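Local coordinates for vacuolar-sorting protein BRO1 (Saccharomyces cerevisiae, PDB 1ZB1) that helps sort cargo proteins into the intralumenal vesicles of multivesicular bodies and recruits the DOA4 deubiquitinase to endosomes, at residues V172-L182 with F228-Y239. Sequence-based numbering, arbitrary orientation.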
# COMPACT_ATOMS: atom_id res chain seq x y z
N VAL A 172 -12.97 5.95 10.68
CA VAL A 172 -11.86 6.82 10.30
C VAL A 172 -10.95 6.13 9.28
O VAL A 172 -10.34 6.79 8.43
CB VAL A 172 -11.02 7.24 11.54
CG1 VAL A 172 -10.49 6.01 12.27
CG2 VAL A 172 -9.86 8.13 11.11
N ASP A 173 -10.87 4.80 9.36
CA ASP A 173 -10.03 4.02 8.45
C ASP A 173 -10.48 4.16 7.00
O ASP A 173 -9.66 4.07 6.08
CB ASP A 173 -10.10 2.53 8.79
CG ASP A 173 -9.51 2.21 10.15
OD1 ASP A 173 -10.14 1.42 10.89
OD2 ASP A 173 -8.43 2.75 10.46
N LEU A 174 -11.77 4.36 6.79
CA LEU A 174 -12.29 4.45 5.43
C LEU A 174 -12.54 5.86 4.92
O LEU A 174 -13.21 6.05 3.90
CB LEU A 174 -13.57 3.60 5.30
CG LEU A 174 -13.35 2.08 5.23
CD1 LEU A 174 -12.55 1.71 3.97
CD2 LEU A 174 -12.62 1.61 6.47
N GLN A 175 -12.01 6.85 5.62
CA GLN A 175 -12.15 8.22 5.16
C GLN A 175 -11.31 8.30 3.88
O GLN A 175 -10.18 7.82 3.85
CB GLN A 175 -11.63 9.20 6.21
CG GLN A 175 -12.49 9.23 7.46
CD GLN A 175 -13.97 9.29 7.11
OE1 GLN A 175 -14.74 8.38 7.45
NE2 GLN A 175 -14.38 10.34 6.42
N SER A 176 -11.87 8.89 2.84
CA SER A 176 -11.19 9.00 1.54
C SER A 176 -9.74 9.47 1.59
O SER A 176 -8.89 8.95 0.86
CB SER A 176 -12.00 9.90 0.60
OG SER A 176 -11.40 9.95 -0.68
N GLU A 177 -9.43 10.45 2.43
CA GLU A 177 -8.06 10.95 2.49
C GLU A 177 -7.10 9.96 3.16
O GLU A 177 -5.90 9.95 2.86
CB GLU A 177 -8.00 12.31 3.20
CG GLU A 177 -8.50 12.34 4.64
CD GLU A 177 -10.02 12.34 4.77
OE1 GLU A 177 -10.50 12.44 5.93
OE2 GLU A 177 -10.73 12.26 3.75
N ASN A 178 -7.62 9.12 4.05
CA ASN A 178 -6.76 8.15 4.72
C ASN A 178 -6.47 6.93 3.85
O ASN A 178 -5.38 6.38 3.91
CB ASN A 178 -7.36 7.75 6.07
CG ASN A 178 -7.38 8.90 7.06
OD1 ASN A 178 -6.47 9.74 7.06
ND2 ASN A 178 -8.39 8.94 7.92
N THR A 179 -7.44 6.50 3.05
CA THR A 179 -7.19 5.37 2.17
C THR A 179 -6.30 5.82 1.01
O THR A 179 -5.54 5.03 0.45
CB THR A 179 -8.51 4.76 1.63
OG1 THR A 179 -9.42 5.80 1.26
CG2 THR A 179 -9.14 3.86 2.71
N ARG A 180 -6.38 7.11 0.67
CA ARG A 180 -5.53 7.64 -0.40
C ARG A 180 -4.08 7.62 0.11
O ARG A 180 -3.14 7.27 -0.62
CB ARG A 180 -5.94 9.08 -0.73
CG ARG A 180 -5.10 9.76 -1.80
CD ARG A 180 -5.82 9.76 -3.14
NE ARG A 180 -5.49 8.60 -3.95
CZ ARG A 180 -6.22 8.16 -4.97
NH1 ARG A 180 -7.34 8.78 -5.31
NH2 ARG A 180 -5.82 7.10 -5.66
N PHE A 181 -3.90 7.99 1.37
CA PHE A 181 -2.59 8.01 2.01
C PHE A 181 -2.03 6.58 1.98
O PHE A 181 -0.88 6.36 1.59
CB PHE A 181 -2.72 8.52 3.46
CG PHE A 181 -1.47 8.34 4.30
CD1 PHE A 181 -0.28 8.98 3.95
CD2 PHE A 181 -1.50 7.55 5.44
CE1 PHE A 181 0.87 8.82 4.73
CE2 PHE A 181 -0.36 7.39 6.23
CZ PHE A 181 0.83 8.02 5.87
N LEU A 182 -2.84 5.62 2.40
CA LEU A 182 -2.41 4.23 2.40
C LEU A 182 -2.03 3.76 0.99
O LEU A 182 -1.05 3.02 0.81
CB LEU A 182 -3.51 3.34 2.99
CG LEU A 182 -3.36 2.86 4.45
CD1 LEU A 182 -2.40 3.74 5.22
CD2 LEU A 182 -4.74 2.82 5.11
N PHE A 228 1.09 14.90 2.75
CA PHE A 228 -0.15 14.62 3.45
C PHE A 228 0.01 14.73 4.96
O PHE A 228 -0.86 15.26 5.65
CB PHE A 228 -0.66 13.21 3.12
CG PHE A 228 -1.91 12.84 3.87
CD1 PHE A 228 -3.12 13.46 3.58
CD2 PHE A 228 -1.87 11.87 4.86
CE1 PHE A 228 -4.28 13.11 4.27
CE2 PHE A 228 -3.03 11.52 5.56
CZ PHE A 228 -4.23 12.15 5.27
N MET A 229 1.14 14.24 5.47
CA MET A 229 1.42 14.26 6.90
C MET A 229 1.91 15.62 7.38
O MET A 229 2.02 15.86 8.59
CB MET A 229 2.46 13.19 7.24
CG MET A 229 2.12 11.80 6.70
SD MET A 229 3.47 10.62 6.88
CE MET A 229 3.05 9.94 8.46
N LYS A 230 2.21 16.51 6.44
CA LYS A 230 2.70 17.85 6.78
C LYS A 230 1.55 18.77 7.20
O LYS A 230 1.71 19.61 8.09
CB LYS A 230 3.43 18.47 5.58
CG LYS A 230 3.88 19.90 5.81
CD LYS A 230 4.54 20.49 4.57
CE LYS A 230 5.82 19.74 4.21
NZ LYS A 230 6.48 20.32 3.00
N GLU A 231 0.40 18.61 6.55
CA GLU A 231 -0.78 19.42 6.86
C GLU A 231 -1.17 19.23 8.32
O GLU A 231 -1.96 19.99 8.87
CB GLU A 231 -1.94 19.02 5.95
CG GLU A 231 -2.48 17.62 6.20
CD GLU A 231 -3.52 17.19 5.18
OE1 GLU A 231 -4.11 16.10 5.36
OE2 GLU A 231 -3.74 17.93 4.20
N ILE A 232 -0.61 18.19 8.94
CA ILE A 232 -0.88 17.90 10.34
C ILE A 232 0.44 17.84 11.12
O ILE A 232 1.26 16.95 10.91
CB ILE A 232 -1.65 16.56 10.48
CG1 ILE A 232 -1.95 16.28 11.95
CG2 ILE A 232 -0.85 15.42 9.86
CD1 ILE A 232 -2.84 15.09 12.15
N ASP A 233 0.62 18.80 12.01
CA ASP A 233 1.84 18.89 12.82
C ASP A 233 1.80 18.09 14.11
O ASP A 233 2.82 17.95 14.80
CB ASP A 233 2.13 20.36 13.13
CG ASP A 233 0.89 21.13 13.56
OD1 ASP A 233 -0.02 21.31 12.72
OD2 ASP A 233 0.82 21.55 14.73
N ASP A 234 0.63 17.55 14.45
CA ASP A 234 0.47 16.76 15.67
C ASP A 234 0.83 15.30 15.43
O ASP A 234 0.06 14.56 14.82
CB ASP A 234 -0.97 16.87 16.18
CG ASP A 234 -1.38 18.29 16.46
OD1 ASP A 234 -0.81 18.91 17.39
OD2 ASP A 234 -2.27 18.81 15.75
N ASP A 235 2.00 14.89 15.92
CA ASP A 235 2.46 13.52 15.75
C ASP A 235 1.44 12.51 16.25
O ASP A 235 1.31 11.42 15.69
CB ASP A 235 3.79 13.33 16.49
CG ASP A 235 4.91 14.16 15.90
OD1 ASP A 235 5.32 13.87 14.75
OD2 ASP A 235 5.38 15.10 16.57
N VAL A 236 0.71 12.87 17.29
CA VAL A 236 -0.29 11.99 17.87
C VAL A 236 -1.65 12.14 17.17
O VAL A 236 -2.62 11.48 17.53
CB VAL A 236 -0.47 12.26 19.38
CG1 VAL A 236 -1.34 11.18 20.01
CG2 VAL A 236 0.90 12.30 20.06
N ALA A 237 -1.70 13.01 16.16
CA ALA A 237 -2.95 13.23 15.42
C ALA A 237 -2.93 12.61 14.03
O ALA A 237 -3.99 12.43 13.41
CB ALA A 237 -3.24 14.73 15.33
N ILE A 238 -1.74 12.29 13.52
CA ILE A 238 -1.63 11.68 12.20
C ILE A 238 -2.35 10.34 12.24
O ILE A 238 -2.37 9.66 13.27
CB ILE A 238 -0.14 11.48 11.81
CG1 ILE A 238 0.54 12.85 11.70
CG2 ILE A 238 -0.05 10.73 10.48
CD1 ILE A 238 1.98 12.79 11.22
N TYR A 239 -2.95 9.96 11.12
CA TYR A 239 -3.71 8.72 11.02
C TYR A 239 -3.08 7.38 11.46
O TYR A 239 -3.59 6.73 12.37
CB TYR A 239 -4.27 8.56 9.60
CG TYR A 239 -4.90 7.21 9.36
CD1 TYR A 239 -5.97 6.77 10.13
CD2 TYR A 239 -4.38 6.35 8.40
CE1 TYR A 239 -6.50 5.49 9.96
CE2 TYR A 239 -4.90 5.07 8.22
CZ TYR A 239 -5.96 4.65 9.01
OH TYR A 239 -6.44 3.38 8.85
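Asn178 and Tyr239 bring the two backbones to 7.0 Å between CA atoms, and Phe181 and Phe228 hold them about as close, where the start of helix 176-198 faces the last part of helix 208-230 and the loop after it. Tyr239 has the largest share of the contact. Its CG stands anti to the backbone N (chi1 171°), and the ring reaches across to the 3-10 turn at Val172 and Asp173. The phenol OH gives a hydrogen bond to Asp173 OD2 at 2.6 Å. It meets that oxygen on the anti side, somewhat out of the carboxylate plane. Asp173 OD1 is held separately, by a salt bridge to Lys16 and by the backbone N of Ala102. The Tyr239 OH also bonds to the hydroxyl of Tyr104, whose ring packs edge-to-face with Tyr239.

Asn178 covers one face of the Tyr239 ring. Its amide lies nearly flat on the ring, with planes 13° apart, and its CB makes a CH-pi contact 4.1 Å from the ring centroid. ND2 donates to Val172 O at 2.9 Å, which fixes the amide's rotation and ties the helix start to the turn before it. Leu182 CD2 touches the ring edge at CE2. These pieces belong to the largely helical Bro1 domain, the part of the protein that may bind SNF7. Here the loop after helix 208-230, which leads into helix 242-269, reaches helix 176-198 through Tyr239.

Phe181 packs against Phe228 and Met229. The two phenylalanine rings are inclined by 28° and offset so far that they hardly overlap, with centroids 5.1 Å apart. Phe228 CZ also lies 3.7 Å from Asn178 OD1, which sits at the ring's edge. Met229 SD makes a Met-aromatic contact with Phe181, approaching obliquely, and Trp244 of helix 242-269 also touches Phe181.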